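Local coordinates for quinonprotein alcohol dehydrogenase-like protein (Bacteroides thetaiotaomicron VPI-5482, PDB 4R5O), which is of unknown function, but binds calcium and couples an immunoglobulin-like beta-sandwich domain to a seven-bladed beta-propeller of the YVTN repeat family, at residues Q378-Q381 / Q382-E385; A283-G286 / N287-L291; L175-E178 / N179-V182; I192-E195 / Q196-L199; L342-T345 / D346-Y350. All blocks are in the same frame, centred on the assembly; numbering follows the deposited sequence.

Contact 1: residues Q378-Q381 / Q382-E385; sequences QLNQ and QSGE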
loop_
_atom_site.group_PDB
_atom_site.type_symbol
_atom_site.label_atom_id
_atom_site.label_comp_id
_atom_site.label_asym_id
_atom_site.label_seq_id
_atom_site.Cartn_x
_atom_site.Cartn_y
_atom_site.Cartn_z
ATOM N N GLN A 378 5.704 -7.599 -8.614
ATOM C CA GLN A 378 4.389 -7.049 -8.964
ATOM C C GLN A 378 4.306 -6.951 -10.486
ATOM O O GLN A 378 5.311 -6.788 -11.178
ATOM C CB GLN A 378 4.100 -5.702 -8.277
ATOM C CG GLN A 378 2.719 -5.096 -8.535
ATOM C CD GLN A 378 1.575 -5.942 -8.037
ATOM O OE1 GLN A 378 1.264 -6.976 -8.605
ATOM N NE2 GLN A 378 0.807 -5.426 -7.086
ATOM N N LEU A 379 3.104 -7.113 -10.999
ATOM C CA LEU A 379 2.869 -7.030 -12.421
ATOM C C LEU A 379 1.724 -6.122 -12.692
ATOM O O LEU A 379 0.714 -6.155 -11.979
ATOM C CB LEU A 379 2.596 -8.420 -13.016
ATOM C CG LEU A 379 2.663 -8.553 -14.544
ATOM C CD1 LEU A 379 4.102 -8.600 -15.019
ATOM C CD2 LEU A 379 2.024 -9.846 -14.982
ATOM N N ASN A 380 1.886 -5.300 -13.729
ATOM C CA ASN A 380 0.840 -4.454 -14.263
ATOM C C ASN A 380 0.056 -5.307 -15.257
ATOM O O ASN A 380 0.612 -5.672 -16.293
ATOM C CB ASN A 380 1.433 -3.200 -14.872
ATOM C CG ASN A 380 0.408 -2.218 -15.354
ATOM O OD1 ASN A 380 -0.581 -2.562 -15.990
ATOM N ND2 ASN A 380 0.659 -0.952 -15.108
ATOM N N GLN A 381 -1.208 -5.645 -14.941
ATOM C CA GLN A 381 -2.012 -6.546 -15.749
ATOM C C GLN A 381 -2.564 -5.880 -17.046
ATOM O O GLN A 381 -3.131 -6.592 -17.865
ATOM C CB GLN A 381 -3.175 -7.101 -14.924
ATOM C CG GLN A 381 -2.746 -7.888 -13.681
ATOM C CD GLN A 381 -1.909 -9.131 -13.918
ATOM O OE1 GLN A 381 -1.860 -9.696 -15.019
ATOM N NE2 GLN A 381 -1.297 -9.626 -12.845
ATOM N N GLN A 382 -2.347 -4.586 -17.280
ATOM C CA GLN A 382 -2.831 -3.927 -18.507
ATOM C C GLN A 382 -1.716 -3.815 -19.549
ATOM O O GLN A 382 -1.993 -3.946 -20.745
ATOM C CB GLN A 382 -3.403 -2.531 -18.195
ATOM C CG GLN A 382 -4.699 -2.600 -17.371
ATOM C CD GLN A 382 -5.174 -1.298 -16.773
ATOM O OE1 GLN A 382 -4.387 -0.385 -16.489
ATOM N NE2 GLN A 382 -6.461 -1.244 -16.432
ATOM N N SER A 383 -0.456 -3.605 -19.105
ATOM C CA SER A 383 0.716 -3.461 -19.981
ATOM C C SER A 383 1.639 -4.690 -19.991
ATOM O O SER A 383 2.434 -4.846 -20.914
ATOM C CB SER A 383 1.534 -2.262 -19.527
ATOM O OG SER A 383 1.929 -2.424 -18.172
ATOM N N GLY A 384 1.576 -5.511 -18.956
ATOM C CA GLY A 384 2.444 -6.679 -18.812
ATOM C C GLY A 384 3.782 -6.348 -18.165
ATOM O O GLY A 384 4.665 -7.202 -18.094
ATOM N N GLU A 385 3.945 -5.099 -17.703
ATOM C CA GLU A 385 5.146 -4.583 -17.050
ATOM C C GLU A 385 5.376 -5.258 -15.693
ATOM O O GLU A 385 4.449 -5.360 -14.891
ATOM C CB GLU A 385 5.052 -3.056 -16.860
ATOM C CG GLU A 385 5.113 -2.203 -18.122
ATOM C CD GLU A 385 4.735 -0.752 -17.893
ATOM O OE1 GLU A 385 3.643 -0.481 -17.339
ATOM O OE2 GLU A 385 5.526 0.124 -18.298
#
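Asn380 and Glu385 close a tight reversal of the chain, the end-to-end directions of 378-381 and 382-385 lying 144° apart. Asn380 N donates to Glu385 O at 2.8 Å, almost straight (N-H...O angle 175°). Inside this closure Asn380 O accepts from Gly384 N at 2.8 Å. The Asn380 side chain reaches forward into the turn, CG anti to its own N (chi1 -175°), and OD1 takes two amides. Gln382 N meets Asn380 OD1 in the carbonyl plane at 3.0 Å, forming an Asx turn, whereas Ser383 N stands above that plane, 3.3 Å from the same OD1. The loop fits a four-residue beta-hairpin connection joining strands 371-379 and 386-392 of a propeller blade: Gln381, Gln382 and Ser383 have right-handed helical angles, and Gly384 is left-handed, where a side chain would jam against the preceding carbonyl. The other end of the amide, Asn380 ND2, is hydrogen-bonded to Tyr387 OH. Ser383 OG donates to Glu385 OE1 at 2.7 Å, out of the carboxylate plane on its anti side, and this carboxylate runs alongside Asn380. Buried Leu379 sets CD1 3.3 Å from Glu385 O, while Gln381 points away from 382-385 and its amide bonds Glu335 N and Ala333 O.

Contact 2: residues A283-G286 / N287-L291; sequences AKDG and NVYTL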
loop_
_atom_site.group_PDB
_atom_site.type_symbol
_atom_site.label_atom_id
_atom_site.label_comp_id
_atom_site.label_asym_id
_atom_site.label_seq_id
_atom_site.Cartn_x
_atom_site.Cartn_y
_atom_site.Cartn_z
ATOM N N ALA A 283 -3.242 -18.410 -11.256
ATOM C CA ALA A 283 -2.748 -18.294 -12.638
ATOM C C ALA A 283 -3.900 -18.247 -13.637
ATOM O O ALA A 283 -5.060 -18.426 -13.246
ATOM C CB ALA A 283 -1.821 -19.434 -12.968
ATOM N N LYS A 284 -3.576 -17.973 -14.935
ATOM C CA LYS A 284 -4.566 -17.792 -16.019
ATOM C C LYS A 284 -5.317 -19.102 -16.306
ATOM O O LYS A 284 -6.448 -19.031 -16.775
ATOM C CB LYS A 284 -3.933 -17.257 -17.309
ATOM C CG LYS A 284 -4.973 -16.679 -18.267
ATOM C CD LYS A 284 -4.413 -16.408 -19.632
ATOM C CE LYS A 284 -5.517 -15.978 -20.562
ATOM N NZ LYS A 284 -5.016 -15.789 -21.945
ATOM N N ASP A 285 -4.752 -20.268 -15.955
ATOM C CA ASP A 285 -5.431 -21.555 -16.121
ATOM C C ASP A 285 -6.559 -21.755 -15.059
ATOM O O ASP A 285 -7.264 -22.769 -15.099
ATOM C CB ASP A 285 -4.418 -22.705 -16.029
ATOM C CG ASP A 285 -3.725 -22.896 -14.698
ATOM O OD1 ASP A 285 -3.867 -22.027 -13.819
ATOM O OD2 ASP A 285 -3.033 -23.906 -14.542
ATOM N N GLY A 286 -6.685 -20.803 -14.126
ATOM C CA GLY A 286 -7.680 -20.792 -13.056
ATOM C C GLY A 286 -7.262 -21.568 -11.832
ATOM O O GLY A 286 -8.062 -21.750 -10.908
ATOM N N ASN A 287 -5.999 -22.035 -11.819
ATOM C CA ASN A 287 -5.438 -22.827 -10.728
ATOM C C ASN A 287 -4.531 -21.971 -9.843
ATOM O O ASN A 287 -4.105 -20.886 -10.245
ATOM C CB ASN A 287 -4.671 -24.046 -11.261
ATOM C CG ASN A 287 -5.568 -25.109 -11.844
ATOM O OD1 ASN A 287 -5.291 -25.669 -12.901
ATOM N ND2 ASN A 287 -6.720 -25.334 -11.243
ATOM N N VAL A 288 -4.291 -22.449 -8.604
ATOM C CA VAL A 288 -3.447 -21.764 -7.631
ATOM C C VAL A 288 -2.126 -22.466 -7.621
ATOM O O VAL A 288 -2.076 -23.693 -7.619
ATOM C CB VAL A 288 -4.102 -21.680 -6.233
ATOM C CG1 VAL A 288 -3.089 -21.353 -5.136
ATOM C CG2 VAL A 288 -5.224 -20.648 -6.264
ATOM N N TYR A 289 -1.051 -21.673 -7.627
ATOM C CA TYR A 289 0.316 -22.148 -7.617
ATOM C C TYR A 289 1.074 -21.646 -6.433
ATOM O O TYR A 289 0.944 -20.491 -6.052
ATOM C CB TYR A 289 1.047 -21.702 -8.898
ATOM C CG TYR A 289 0.596 -22.398 -10.154
ATOM C CD1 TYR A 289 -0.593 -22.042 -10.783
ATOM C CD2 TYR A 289 1.419 -23.320 -10.793
ATOM C CE1 TYR A 289 -1.003 -22.665 -11.962
ATOM C CE2 TYR A 289 1.029 -23.941 -11.981
ATOM C CZ TYR A 289 -0.183 -23.607 -12.562
ATOM O OH TYR A 289 -0.540 -24.186 -13.748
ATOM N N THR A 290 1.922 -22.495 -5.886
ATOM C CA THR A 290 2.853 -22.140 -4.827
ATOM C C THR A 290 4.127 -22.936 -5.104
ATOM O O THR A 290 4.226 -23.573 -6.138
ATOM C CB THR A 290 2.244 -22.354 -3.432
ATOM O OG1 THR A 290 3.084 -21.715 -2.455
ATOM C CG2 THR A 290 1.995 -23.839 -3.084
ATOM N N LEU A 291 5.098 -22.865 -4.207
ATOM C CA LEU A 291 6.351 -23.615 -4.295
ATOM C C LEU A 291 6.490 -24.586 -3.137
ATOM O O LEU A 291 5.983 -24.350 -2.029
ATOM C CB LEU A 291 7.586 -22.686 -4.322
ATOM C CG LEU A 291 7.717 -21.639 -5.409
ATOM C CD1 LEU A 291 8.992 -20.908 -5.223
ATOM C CD2 LEU A 291 7.673 -22.233 -6.806
#
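Asp285 and Tyr289 approach from opposite directions, and the carboxylate reaches the phenol end with its plane only 26° from that of the ring. Tyr289 OH donates to Asp285 OD2 at 2.6 Å, while Asp285 CG lies in the ring plane at the edge. The other oxygen turns to the backbone: Asn287 N donates to Asp285 OD1 at 2.9 Å, an Asx turn in which the donor stands 56° above the carboxylate plane. With one bond on each oxygen, the carboxylate is restrained in rotation. Its reach follows from chi1 of 65°, which sets CG between backbone N and carbonyl carbon and folds the group over the turn. Putting an alanine at Asp285 would remove both acceptors and would probably leave the Tyr289 hydroxyl and Asn287 N without these mates. Ala283 meets the same ring obliquely, CB to CE1 of Tyr289 being 3.5 Å. The backbone beneath is a type I turn closed by Gly286 N to Ala283 O (3.0 Å), with Ala283 N donating to Asn287 O (2.8 Å) beyond it; left-handed Gly286 supplies the G1 bulge. The hairpin joins strands 281-282 and 288-294 of one blade. Tyr289 and Asp285 lean on Lys302 of the next strand, 297-303, and on the opposite face of the sheet from Tyr289, Val288 packs against strand 228-232.

Contact 3: residues L175-E178 / N179-V182; sequences LYYE and NSAV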
loop_
_atom_site.group_PDB
_atom_site.type_symbol
_atom_site.label_atom_id
_atom_site.label_comp_id
_atom_site.label_asym_id
_atom_site.label_seq_id
_atom_site.Cartn_x
_atom_site.Cartn_y
_atom_site.Cartn_z
ATOM N N LEU A 175 -6.879 7.142 -1.790
ATOM C CA LEU A 175 -5.861 7.027 -0.720
ATOM C C LEU A 175 -6.393 7.717 0.559
ATOM O O LEU A 175 -5.649 7.968 1.504
ATOM C CB LEU A 175 -4.492 7.607 -1.161
ATOM C CG LEU A 175 -3.253 6.937 -0.634
ATOM C CD1 LEU A 175 -3.203 5.425 -1.044
ATOM C CD2 LEU A 175 -2.048 7.630 -1.132
ATOM N N TYR A 176 -7.703 7.975 0.597
ATOM C CA TYR A 176 -8.385 8.567 1.735
ATOM C C TYR A 176 -8.544 7.532 2.823
ATOM O O TYR A 176 -8.958 6.399 2.548
ATOM C CB TYR A 176 -9.768 9.145 1.337
ATOM C CG TYR A 176 -9.814 10.323 0.376
ATOM C CD1 TYR A 176 -8.645 10.908 -0.108
ATOM C CD2 TYR A 176 -11.030 10.868 -0.034
ATOM C CE1 TYR A 176 -8.686 11.983 -0.996
ATOM C CE2 TYR A 176 -11.082 11.965 -0.900
ATOM C CZ TYR A 176 -9.906 12.523 -1.376
ATOM O OH TYR A 176 -9.933 13.611 -2.221
ATOM N N TYR A 177 -8.221 7.921 4.057
ATOM C CA TYR A 177 -8.395 7.127 5.246
ATOM C C TYR A 177 -9.888 6.896 5.472
ATOM O O TYR A 177 -10.666 7.837 5.349
ATOM C CB TYR A 177 -7.721 7.842 6.436
ATOM C CG TYR A 177 -8.074 7.282 7.802
ATOM C CD1 TYR A 177 -7.357 6.220 8.354
ATOM C CD2 TYR A 177 -9.114 7.820 8.546
ATOM C CE1 TYR A 177 -7.677 5.709 9.611
ATOM C CE2 TYR A 177 -9.456 7.307 9.789
ATOM C CZ TYR A 177 -8.727 6.264 10.331
ATOM O OH TYR A 177 -9.088 5.796 11.578
ATOM N N GLU A 178 -10.299 5.665 5.768
ATOM C CA GLU A 178 -11.704 5.423 6.043
ATOM C C GLU A 178 -11.897 5.087 7.503
ATOM O O GLU A 178 -12.712 5.728 8.175
ATOM C CB GLU A 178 -12.284 4.332 5.167
ATOM C CG GLU A 178 -12.424 4.796 3.734
ATOM C CD GLU A 178 -13.179 3.849 2.831
ATOM O OE1 GLU A 178 -13.581 2.762 3.304
ATOM O OE2 GLU A 178 -13.394 4.214 1.654
ATOM N N ASN A 179 -11.127 4.111 8.008
ATOM C CA ASN A 179 -11.251 3.661 9.389
ATOM C C ASN A 179 -9.994 2.903 9.822
ATOM O O ASN A 179 -9.160 2.554 8.984
ATOM C CB ASN A 179 -12.503 2.756 9.492
ATOM C CG ASN A 179 -13.075 2.539 10.855
ATOM O OD1 ASN A 179 -12.644 3.153 11.838
ATOM N ND2 ASN A 179 -14.079 1.663 10.929
ATOM N N SER A 180 -9.851 2.679 11.135
ATOM C CA SER A 180 -8.749 1.930 11.749
ATOM C C SER A 180 -9.163 1.437 13.142
ATOM O O SER A 180 -10.104 1.976 13.743
ATOM C CB SER A 180 -7.472 2.755 11.823
ATOM O OG SER A 180 -7.644 3.907 12.627
ATOM N N ALA A 181 -8.499 0.385 13.632
ATOM C CA ALA A 181 -8.818 -0.199 14.932
ATOM C C ALA A 181 -7.657 -0.995 15.500
ATOM O O ALA A 181 -6.713 -1.343 14.794
ATOM C CB ALA A 181 -10.034 -1.111 14.819
ATOM N N VAL A 182 -7.748 -1.275 16.793
ATOM C CA VAL A 182 -6.813 -2.073 17.577
ATOM C C VAL A 182 -7.148 -3.524 17.350
ATOM O O VAL A 182 -8.327 -3.864 17.295
ATOM C CB VAL A 182 -6.923 -1.670 19.085
ATOM C CG1 VAL A 182 -6.050 -2.540 19.989
ATOM C CG2 VAL A 182 -6.632 -0.192 19.299
#
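Tyr177 lies forward along its own strand and meets Ser180 through the hydroxyls: Tyr177 OH is 2.6 Å from Ser180 OG, a hydrogen bond whose proton cannot be assigned with confidence. This is the close part of the contact. The ring carries CG anti to its backbone N (chi1 167°), which lays it over the Glu178-Asn179 peptide, with Asn179 N 3.9 Å above the plane of the Tyr177 ring and over its centre. Ser180 OG instead sits at the ring edge, in plane, and Tyr177 CE1 passes 3.5 Å from Asn179 O. One face is thus turned to the backbone and the edge to the serine. Tyr177 also packs on Tyr127 of helix 126-129 and on Lys134. Ser180 OG has a second partner in Asp165, joining the tyrosine to the loop before strand 167-171. A leucine at Tyr177 would take away the hydroxyl and the flat ring face, and would probably leave Ser180 OG with Asp165 but without its phenol mate, and the Asn179 peptide less covered.

The other side is looser. Glu178 is exposed and its carboxylate leads away from 179-182, leaning over strand 167-171. The Asn179 side chain points away from 175-178 and touches Leu213, and Asn179 OD1 takes a weak bond from Ser180 N at 2.9 Å. Both Glu178 and Asn179 pair with Ile169 of the neighbouring strand, which marks a classic beta bulge in the outermost strand, 177-181, of a four-stranded antiparallel propeller blade.

Contact 4: residues I192-E195 / Q196-L199; sequences ILNE and QYGL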
loop_
_atom_site.group_PDB
_atom_site.type_symbol
_atom_site.label_atom_id
_atom_site.label_comp_id
_atom_site.label_asym_id
_atom_site.label_seq_id
_atom_site.Cartn_x
_atom_site.Cartn_y
_atom_site.Cartn_z
ATOM N N ILE A 192 -8.087 -11.549 3.332
ATOM C CA ILE A 192 -9.406 -10.963 3.118
ATOM C C ILE A 192 -10.261 -12.116 2.545
ATOM O O ILE A 192 -9.934 -12.649 1.464
ATOM C CB ILE A 192 -9.405 -9.647 2.259
ATOM C CG1 ILE A 192 -9.193 -8.377 3.160
ATOM C CG2 ILE A 192 -10.789 -9.456 1.616
ATOM C CD1 ILE A 192 -8.061 -8.267 4.052
ATOM N N LEU A 193 -11.286 -12.552 3.335
ATOM C CA LEU A 193 -12.144 -13.687 2.992
ATOM C C LEU A 193 -13.166 -13.309 1.938
ATOM O O LEU A 193 -13.405 -14.093 1.007
ATOM C CB LEU A 193 -12.880 -14.246 4.233
ATOM C CG LEU A 193 -12.037 -14.655 5.460
ATOM C CD1 LEU A 193 -12.918 -15.156 6.594
ATOM C CD2 LEU A 193 -11.061 -15.706 5.127
ATOM N N ASN A 194 -13.791 -12.125 2.103
ATOM C CA ASN A 194 -14.860 -11.602 1.247
ATOM C C ASN A 194 -15.058 -10.116 1.531
ATOM O O ASN A 194 -14.125 -9.486 2.021
ATOM C CB ASN A 194 -16.163 -12.400 1.464
ATOM C CG ASN A 194 -16.652 -12.495 2.891
ATOM O OD1 ASN A 194 -16.586 -11.541 3.678
ATOM N ND2 ASN A 194 -17.267 -13.620 3.210
ATOM N N GLU A 195 -16.235 -9.545 1.223
ATOM C CA GLU A 195 -16.494 -8.116 1.431
ATOM C C GLU A 195 -16.712 -7.768 2.886
ATOM O O GLU A 195 -16.489 -6.611 3.281
ATOM C CB GLU A 195 -17.738 -7.637 0.654
ATOM C CG GLU A 195 -17.780 -7.901 -0.842
ATOM C CD GLU A 195 -18.850 -7.125 -1.598
ATOM O OE1 GLU A 195 -19.545 -6.281 -0.984
ATOM O OE2 GLU A 195 -18.943 -7.316 -2.832
ATOM N N GLN A 196 -17.184 -8.757 3.674
ATOM C CA GLN A 196 -17.574 -8.549 5.053
ATOM C C GLN A 196 -16.463 -8.944 6.066
ATOM O O GLN A 196 -16.360 -8.295 7.107
ATOM C CB GLN A 196 -18.855 -9.381 5.312
ATOM C CG GLN A 196 -19.513 -9.259 6.711
ATOM C CD GLN A 196 -20.069 -7.915 7.150
ATOM O OE1 GLN A 196 -20.128 -6.927 6.401
ATOM N NE2 GLN A 196 -20.539 -7.872 8.391
ATOM N N TYR A 197 -15.653 -9.985 5.781
ATOM C CA TYR A 197 -14.677 -10.468 6.751
ATOM C C TYR A 197 -13.285 -10.657 6.214
ATOM O O TYR A 197 -13.080 -10.975 5.049
ATOM C CB TYR A 197 -15.130 -11.833 7.297
ATOM C CG TYR A 197 -16.421 -11.770 8.075
ATOM C CD1 TYR A 197 -16.455 -11.248 9.363
ATOM C CD2 TYR A 197 -17.605 -12.272 7.540
ATOM C CE1 TYR A 197 -17.641 -11.174 10.084
ATOM C CE2 TYR A 197 -18.797 -12.229 8.264
ATOM C CZ TYR A 197 -18.808 -11.665 9.533
ATOM O OH TYR A 197 -19.954 -11.626 10.284
ATOM N N GLY A 198 -12.342 -10.558 7.143
ATOM C CA GLY A 198 -10.921 -10.823 6.939
ATOM C C GLY A 198 -10.361 -11.651 8.079
ATOM O O GLY A 198 -11.064 -11.939 9.048
ATOM N N LEU A 199 -9.101 -12.056 7.980
ATOM C CA LEU A 199 -8.408 -12.807 9.043
ATOM C C LEU A 199 -7.128 -12.134 9.408
ATOM O O LEU A 199 -6.397 -11.708 8.520
ATOM C CB LEU A 199 -8.096 -14.272 8.679
ATOM C CG LEU A 199 -9.180 -15.243 8.308
ATOM C CD1 LEU A 199 -8.522 -16.524 7.798
ATOM C CD2 LEU A 199 -10.157 -15.534 9.486
#
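Ile192 and Gly198 form the last antiparallel bridge of a beta hairpin in a propeller blade, a non-hydrogen-bonded pair with CA atoms 4.1 Å apart, and beyond it the chain turns from strand 189-192 into strand 197-201. Two acceptors gather the hydrogen bonds. Tyr197 O receives Leu193 N at 2.9 Å and Asn194 N at 3.2 Å; the second arrives in the carbonyl plane with the straighter N-H...O angle, 158° against 136°. Asn194 OD1 answers from the other arm, accepting Gln196 N and Tyr197 N, each at 2.8 Å and each tilted out of the plane of the Asn194 amide. The bond to Gln196 N makes an Asx turn. A chi1 of 54° holds the Asn194 amide between its own N and carbonyl carbon, pointed into the loop, and two donors on OD1 limit its rotation.

The apolar contacts lie at Leu193, which meets Leu199 at about a right angle, CD2 to CG 3.7 Å, and touches Tyr197 CB more distantly through CD1. Ile257 of helix 253-258 packs on Leu193, Asn194 and Tyr197, covering this side, while Ile192 on the other sheet face rests on strand 143-149. Gln196, bent at chi2, lays its CG 3.4 Å above the Tyr197 ring, offset toward the rim.

Contact 5: residues L342-T345 / D346-Y350; sequences LVST and DGAIY
Leu342 and Tyr350 are a hydrogen-bonded antiparallel pair in the beta hairpin of strands 339-343 and 349-353, closed by a type I turn with a G1 bulge from Ser344 to Gly347. Both polar backbone atoms of each are satisfied within the pair: Leu342 N gives to Tyr350 O at 2.9 Å, and Tyr350 N to Leu342 O at 2.8 Å with a nearly straight N-H...O angle of 176°. Leu342 O takes a CA-H contact from Ile349 as well. Nearer the turn, Ala348 O accepts Ser344 N at 2.9 Å, with Val343 CA adding a CA-H contact, and Gly347 N donates to Ser344 O at 3.0 Å, from above the carbonyl plane. Val343, in a non-hydrogen-bonded pair with Ile349, makes backbone hydrogen bonding with Ala319 instead.

Ser344 OG, placed over the turn by chi1 of 63°, is held less firmly: Ala348 N makes a weak bond to it, and a weak, unsettled bond links Ser344 OG to Asp346 OD1 at 2.9 Å. Val343 and Ile349 face Ile373 and Leu377 of strand 371-379, whereas Tyr350, on the opposite face, stacks on Phe316. The Tyr350 ring turns an edge to Ser344, whose CB lies 3.6 Å from CE1 of the tyrosine.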
loop_
_atom_site.group_PDB
_atom_site.type_symbol
_atom_site.label_atom_id
_atom_site.label_comp_id
_atom_site.label_asym_id
_atom_site.label_seq_id
_atom_site.Cartn_x
_atom_site.Cartn_y
_atom_site.Cartn_z
ATOM N N LEU A 342 8.959 -15.723 -11.122
ATOM C CA LEU A 342 9.456 -16.123 -9.807
ATOM C C LEU A 342 10.951 -15.795 -9.726
ATOM O O LEU A 342 11.611 -15.687 -10.756
ATOM C CB LEU A 342 9.169 -17.609 -9.455
ATOM C CG LEU A 342 9.722 -18.788 -10.274
ATOM C CD1 LEU A 342 9.407 -20.080 -9.575
ATOM C CD2 LEU A 342 9.128 -18.875 -11.674
ATOM N N VAL A 343 11.446 -15.535 -8.496
ATOM C CA VAL A 343 12.815 -15.087 -8.193
ATOM C C VAL A 343 13.666 -16.201 -7.594
ATOM O O VAL A 343 13.271 -16.821 -6.609
ATOM C CB VAL A 343 12.804 -13.897 -7.207
ATOM C CG1 VAL A 343 14.189 -13.254 -7.115
ATOM C CG2 VAL A 343 11.767 -12.857 -7.596
ATOM N N SER A 344 14.860 -16.397 -8.151
ATOM C CA SER A 344 15.826 -17.349 -7.636
ATOM C C SER A 344 16.615 -16.681 -6.517
ATOM O O SER A 344 16.640 -15.444 -6.413
ATOM C CB SER A 344 16.733 -17.884 -8.736
ATOM O OG SER A 344 17.505 -16.850 -9.321
ATOM N N THR A 345 17.269 -17.510 -5.684
ATOM C CA THR A 345 18.046 -17.080 -4.516
ATOM C C THR A 345 19.251 -16.131 -4.912
ATOM O O THR A 345 19.747 -15.435 -4.021
ATOM C CB THR A 345 18.550 -18.314 -3.739
ATOM O OG1 THR A 345 18.885 -17.940 -2.407
ATOM C CG2 THR A 345 19.682 -19.074 -4.436
ATOM N N ASP A 346 19.670 -16.075 -6.219
ATOM C CA ASP A 346 20.758 -15.226 -6.746
ATOM C C ASP A 346 20.242 -13.834 -7.223
ATOM O O ASP A 346 21.045 -12.923 -7.467
ATOM C CB ASP A 346 21.522 -15.915 -7.905
ATOM C CG ASP A 346 20.744 -16.843 -8.839
ATOM O OD1 ASP A 346 20.087 -17.800 -8.329
ATOM O OD2 ASP A 346 20.952 -16.749 -10.076
ATOM N N GLY A 347 18.928 -13.668 -7.300
ATOM C CA GLY A 347 18.338 -12.404 -7.726
ATOM C C GLY A 347 17.962 -12.376 -9.193
ATOM O O GLY A 347 17.815 -11.301 -9.773
ATOM N N ALA A 348 17.825 -13.567 -9.806
ATOM C CA ALA A 348 17.393 -13.752 -11.195
ATOM C C ALA A 348 15.877 -13.966 -11.229
ATOM O O ALA A 348 15.295 -14.428 -10.245
ATOM C CB ALA A 348 18.126 -14.924 -11.852
ATOM N N ILE A 349 15.240 -13.606 -12.340
ATOM C CA ILE A 349 13.809 -13.768 -12.503
ATOM C C ILE A 349 13.626 -14.774 -13.592
ATOM O O ILE A 349 14.299 -14.721 -14.622
ATOM C CB ILE A 349 13.102 -12.403 -12.770
ATOM C CG1 ILE A 349 13.182 -11.534 -11.489
ATOM C CG2 ILE A 349 11.626 -12.560 -13.207
ATOM C CD1 ILE A 349 13.128 -10.131 -11.720
ATOM N N TYR A 350 12.769 -15.744 -13.309
ATOM C CA TYR A 350 12.349 -16.786 -14.213
ATOM C C TYR A 350 10.917 -16.527 -14.629
ATOM O O TYR A 350 10.101 -16.119 -13.803
ATOM C CB TYR A 350 12.511 -18.156 -13.555
ATOM C CG TYR A 350 13.951 -18.595 -13.422
ATOM C CD1 TYR A 350 14.738 -18.165 -12.355
ATOM C CD2 TYR A 350 14.527 -19.453 -14.352
ATOM C CE1 TYR A 350 16.070 -18.551 -12.238
ATOM C CE2 TYR A 350 15.857 -19.859 -14.237
ATOM C CZ TYR A 350 16.625 -19.406 -13.175
ATOM O OH TYR A 350 17.935 -19.809 -13.027
#

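Along the chain the contacts run in the order 3, 4, 2, 5, 1, each in a different antiparallel sheet of the propeller. Contacts 4, 2, 5 and 1 are hairpin turns within their blades; contact 3 lies in an outermost strand, 177-181. Centres of contacts 3 and 4 are about 16 Å apart, those of 2 and 5 about 19 Å, and those of 5 and 1 about 18 Å, whereas 3 and 5 stand about 35 Å apart, as expected around a ring. Direct touch occurs between contacts 2 and 5, where Leu291 CD2 packs 3.9 Å from Leu342 CD1, joining successive blades. These two share a type I turn with a G1 bulge, whereas 1 and 4 turn differently; recurring hairpins are consistent with the repeat architecture.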